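Local coordinates for protein 2,3-dimethylmalate lyase (Aspergillus niger, PDB 3FA4) that is named as a lyase and belongs to a TIM-barrel family of enzymes related to phosphoenolpyruvate phosphomutase, with a magnesium ion bound in the model, at residues V109-K121 and K129-I141. Residues are numbered along the deposited sequence; the frame is centred on the assembly and turned at random.
Sequences VAAFHIEDQVQTK and KILVDTDTYVTRI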
# COMPACT_ATOMS: atom_id res chain seq x y z
N VAL B 109 5.56 -16.43 -4.36
CA VAL B 109 5.03 -17.38 -3.35
C VAL B 109 5.07 -18.80 -3.90
O VAL B 109 4.70 -18.94 -5.03
CB VAL B 109 3.65 -17.00 -2.90
CG1 VAL B 109 3.20 -17.96 -1.80
CG2 VAL B 109 3.71 -15.58 -2.35
N ALA B 110 5.59 -19.80 -3.16
CA ALA B 110 5.59 -21.19 -3.63
C ALA B 110 4.25 -22.00 -3.52
O ALA B 110 3.99 -22.89 -4.32
CB ALA B 110 6.76 -21.97 -3.04
N ALA B 111 3.45 -21.75 -2.50
CA ALA B 111 2.21 -22.46 -2.29
C ALA B 111 1.33 -21.54 -1.44
O ALA B 111 1.86 -20.69 -0.77
CB ALA B 111 2.47 -23.76 -1.53
N PHE B 112 0.01 -21.68 -1.48
CA PHE B 112 -0.86 -20.92 -0.54
C PHE B 112 -2.00 -21.81 -0.18
O PHE B 112 -2.43 -22.60 -1.00
CB PHE B 112 -1.41 -19.61 -1.17
CG PHE B 112 -2.14 -19.79 -2.48
CD1 PHE B 112 -3.51 -20.00 -2.51
CD2 PHE B 112 -1.47 -19.71 -3.67
CE1 PHE B 112 -4.19 -20.12 -3.73
CE2 PHE B 112 -2.13 -19.86 -4.89
CZ PHE B 112 -3.50 -20.06 -4.92
N HIS B 113 -2.50 -21.75 1.04
CA HIS B 113 -3.75 -22.51 1.24
C HIS B 113 -5.05 -21.69 1.14
O HIS B 113 -5.06 -20.57 1.53
CB HIS B 113 -3.77 -23.41 2.50
CG HIS B 113 -3.32 -22.74 3.76
ND1 HIS B 113 -4.14 -21.90 4.51
CD2 HIS B 113 -2.14 -22.81 4.42
CE1 HIS B 113 -3.48 -21.47 5.57
NE2 HIS B 113 -2.26 -22.01 5.55
N ILE B 114 -6.12 -22.32 0.67
CA ILE B 114 -7.50 -21.73 0.57
C ILE B 114 -8.53 -22.65 1.25
O ILE B 114 -8.53 -23.85 1.03
CB ILE B 114 -7.86 -21.44 -0.94
CG1 ILE B 114 -7.50 -20.00 -1.26
CG2 ILE B 114 -9.36 -21.64 -1.25
CD1 ILE B 114 -7.64 -19.75 -2.59
N GLU B 115 -9.35 -22.08 2.13
CA GLU B 115 -10.23 -22.87 3.01
C GLU B 115 -11.73 -22.72 2.70
O GLU B 115 -12.13 -21.88 1.83
CB GLU B 115 -9.93 -22.57 4.50
CG GLU B 115 -10.27 -21.18 4.93
CD GLU B 115 -9.48 -20.66 6.16
OE1 GLU B 115 -8.26 -20.50 6.09
OE2 GLU B 115 -10.12 -20.27 7.19
N ASP B 116 -12.57 -23.53 3.39
CA ASP B 116 -14.01 -23.64 3.07
C ASP B 116 -14.94 -22.78 3.99
O ASP B 116 -16.18 -22.90 3.97
CB ASP B 116 -14.42 -25.12 3.01
CG ASP B 116 -14.02 -25.88 4.24
OD1 ASP B 116 -13.30 -25.30 5.08
OD2 ASP B 116 -14.43 -27.04 4.37
N GLN B 117 -14.32 -21.88 4.76
CA GLN B 117 -15.04 -20.98 5.62
C GLN B 117 -15.66 -19.84 4.83
O GLN B 117 -15.35 -19.64 3.65
CB GLN B 117 -14.12 -20.43 6.73
CG GLN B 117 -13.61 -21.49 7.71
CD GLN B 117 -13.20 -20.88 9.04
OE1 GLN B 117 -14.02 -20.62 9.88
NE2 GLN B 117 -11.93 -20.67 9.23
N VAL B 118 -16.59 -19.14 5.48
CA VAL B 118 -17.22 -17.94 4.95
C VAL B 118 -16.19 -16.82 5.10
O VAL B 118 -15.33 -16.85 6.00
CB VAL B 118 -18.52 -17.59 5.68
CG1 VAL B 118 -19.11 -16.33 5.11
CG2 VAL B 118 -19.52 -18.67 5.44
N GLN B 119 -16.23 -15.86 4.17
CA GLN B 119 -15.27 -14.79 4.19
C GLN B 119 -15.25 -14.10 5.56
O GLN B 119 -14.16 -13.96 6.16
CB GLN B 119 -15.61 -13.75 3.14
CG GLN B 119 -14.44 -12.82 2.86
CD GLN B 119 -14.71 -12.02 1.61
OE1 GLN B 119 -15.69 -12.31 0.86
NE2 GLN B 119 -13.83 -11.02 1.34
N THR B 120 -16.47 -13.74 6.04
CA THR B 120 -16.72 -12.77 7.12
C THR B 120 -16.91 -13.35 8.53
O THR B 120 -15.88 -13.49 9.31
CB THR B 120 -18.03 -12.02 6.84
OG1 THR B 120 -19.07 -12.99 6.47
CG2 THR B 120 -17.78 -10.95 5.76
N LYS B 121 -18.19 -13.64 8.86
CA LYS B 121 -18.66 -14.11 10.18
C LYS B 121 -19.02 -12.90 11.05
O LYS B 121 -20.08 -12.28 10.83
CB LYS B 121 -17.67 -15.07 10.90
N LYS B 129 -16.50 -21.17 13.97
CA LYS B 129 -16.11 -21.45 12.56
C LYS B 129 -17.29 -21.78 11.70
O LYS B 129 -17.90 -22.84 11.87
CB LYS B 129 -15.09 -22.57 12.46
CG LYS B 129 -13.78 -22.16 13.14
CD LYS B 129 -12.58 -22.76 12.47
CE LYS B 129 -12.61 -24.31 12.53
NZ LYS B 129 -11.26 -24.88 12.14
N ILE B 130 -17.64 -20.85 10.80
CA ILE B 130 -18.81 -20.96 9.89
C ILE B 130 -18.43 -21.37 8.46
O ILE B 130 -17.56 -20.76 7.83
CB ILE B 130 -19.55 -19.63 9.82
CG1 ILE B 130 -19.80 -19.09 11.23
CG2 ILE B 130 -20.88 -19.79 9.01
CD1 ILE B 130 -21.09 -19.65 11.94
N LEU B 131 -19.11 -22.37 7.92
CA LEU B 131 -18.63 -22.97 6.67
C LEU B 131 -19.50 -22.69 5.48
O LEU B 131 -20.68 -22.47 5.63
CB LEU B 131 -18.51 -24.47 6.83
CG LEU B 131 -17.37 -25.06 7.65
CD1 LEU B 131 -17.36 -26.46 7.20
CD2 LEU B 131 -16.08 -24.47 7.29
N VAL B 132 -18.91 -22.70 4.30
CA VAL B 132 -19.65 -22.52 3.03
C VAL B 132 -19.88 -23.91 2.37
O VAL B 132 -19.03 -24.85 2.53
CB VAL B 132 -18.84 -21.51 2.14
CG1 VAL B 132 -18.02 -22.18 1.08
CG2 VAL B 132 -19.74 -20.45 1.55
N ASP B 133 -21.00 -24.07 1.66
CA ASP B 133 -21.34 -25.36 1.03
C ASP B 133 -20.18 -25.85 0.16
O ASP B 133 -19.33 -25.05 -0.20
CB ASP B 133 -22.57 -25.20 0.18
CG ASP B 133 -22.37 -24.17 -0.86
OD1 ASP B 133 -22.31 -22.94 -0.53
OD2 ASP B 133 -22.19 -24.59 -2.01
N THR B 134 -20.13 -27.15 -0.15
CA THR B 134 -18.99 -27.75 -0.83
C THR B 134 -18.85 -27.21 -2.21
O THR B 134 -17.73 -27.03 -2.67
CB THR B 134 -19.06 -29.31 -0.88
OG1 THR B 134 -19.09 -29.85 0.46
CG2 THR B 134 -17.83 -29.88 -1.55
N ASP B 135 -19.98 -26.97 -2.89
CA ASP B 135 -20.02 -26.40 -4.26
C ASP B 135 -19.28 -25.09 -4.37
O ASP B 135 -18.37 -24.93 -5.19
CB ASP B 135 -21.46 -26.17 -4.70
CG ASP B 135 -22.04 -27.36 -5.49
OD1 ASP B 135 -21.45 -28.49 -5.47
OD2 ASP B 135 -23.09 -27.18 -6.15
N THR B 136 -19.67 -24.14 -3.52
CA THR B 136 -18.98 -22.88 -3.40
C THR B 136 -17.52 -22.99 -3.05
O THR B 136 -16.74 -22.18 -3.54
CB THR B 136 -19.71 -21.95 -2.39
OG1 THR B 136 -21.07 -21.71 -2.82
CG2 THR B 136 -18.97 -20.60 -2.34
N TYR B 137 -17.14 -23.94 -2.20
CA TYR B 137 -15.72 -24.23 -1.87
C TYR B 137 -14.90 -24.70 -3.08
O TYR B 137 -13.77 -24.27 -3.29
CB TYR B 137 -15.68 -25.30 -0.78
CG TYR B 137 -14.29 -25.86 -0.43
CD1 TYR B 137 -13.24 -25.02 -0.09
CD2 TYR B 137 -14.08 -27.22 -0.37
CE1 TYR B 137 -11.98 -25.52 0.20
CE2 TYR B 137 -12.83 -27.74 -0.03
CZ TYR B 137 -11.78 -26.90 0.24
OH TYR B 137 -10.61 -27.42 0.65
N VAL B 138 -15.45 -25.62 -3.86
CA VAL B 138 -14.77 -26.18 -5.05
C VAL B 138 -14.69 -25.10 -6.08
O VAL B 138 -13.78 -25.07 -6.88
CB VAL B 138 -15.61 -27.36 -5.67
CG1 VAL B 138 -15.00 -27.85 -6.98
CG2 VAL B 138 -15.78 -28.49 -4.68
N THR B 139 -15.65 -24.18 -6.04
CA THR B 139 -15.58 -22.99 -6.89
C THR B 139 -14.33 -22.12 -6.67
O THR B 139 -13.84 -21.52 -7.60
CB THR B 139 -16.86 -22.22 -6.70
OG1 THR B 139 -17.82 -22.73 -7.62
CG2 THR B 139 -16.69 -20.75 -6.87
N ARG B 140 -13.81 -22.07 -5.44
CA ARG B 140 -12.63 -21.29 -5.11
C ARG B 140 -11.44 -22.08 -5.56
O ARG B 140 -10.53 -21.54 -6.17
CB ARG B 140 -12.55 -21.04 -3.63
CG ARG B 140 -13.81 -20.39 -3.04
CD ARG B 140 -13.65 -20.31 -1.52
NE ARG B 140 -14.67 -19.46 -0.90
CZ ARG B 140 -14.96 -19.49 0.38
NH1 ARG B 140 -14.26 -20.32 1.19
NH2 ARG B 140 -15.88 -18.66 0.87
N ILE B 141 -11.46 -23.39 -5.29
CA ILE B 141 -10.43 -24.33 -5.82
C ILE B 141 -10.22 -24.26 -7.32
O ILE B 141 -9.12 -24.04 -7.74
CB ILE B 141 -10.60 -25.78 -5.32
CG1 ILE B 141 -10.72 -25.80 -3.78
CG2 ILE B 141 -9.42 -26.65 -5.77
CD1 ILE B 141 -9.56 -25.11 -3.02
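Asp-116 lays its CB over one face of the Tyr-137 ring, in a beta-alpha unit of the TIM barrel where the helix runs back against its strand. Strand 111-114 and helix 134-141 run nearly antiparallel (164°), their axes 10.4 Å apart. Asp-116 CB sits 3.6 Å from the Tyr-137 ring centroid, 23° off the normal, a CH-pi contact; Ile-141 CG1, one turn on, lies over the opposite face, toward the rim, sandwiching the ring. With chi1 at 52°, Asp-116 CG lies between the backbone N and the carbonyl carbon, and Leu-131 CD2 meets OD1. OD1 accepts from Asp-162 N; OD2 hydrogen-bonds Thr-161 and forms a salt bridge with Arg-175. Ile-114 CG2 sits between Arg-140 CB and Ile-141 CD1, 3.9 Å from the latter. A single bridge joins Gln-117 to Leu-131: Val-132 N donates to Asp-116 O at 2.8 Å, nearly straight, and Val-118 N to Ile-130 O. Glu-115 CB points away from segment 129-141, its side chain about 4 Å from the magnesium ion, and OE2 accepts from Gln-117 NE2. Arg-140 NH1 bonds weakly to Glu-115 O; end-on, NH1 at 2.8 Å and NH2 at 3.0 Å both donate to Gln-117 O, in the guanidinium plane.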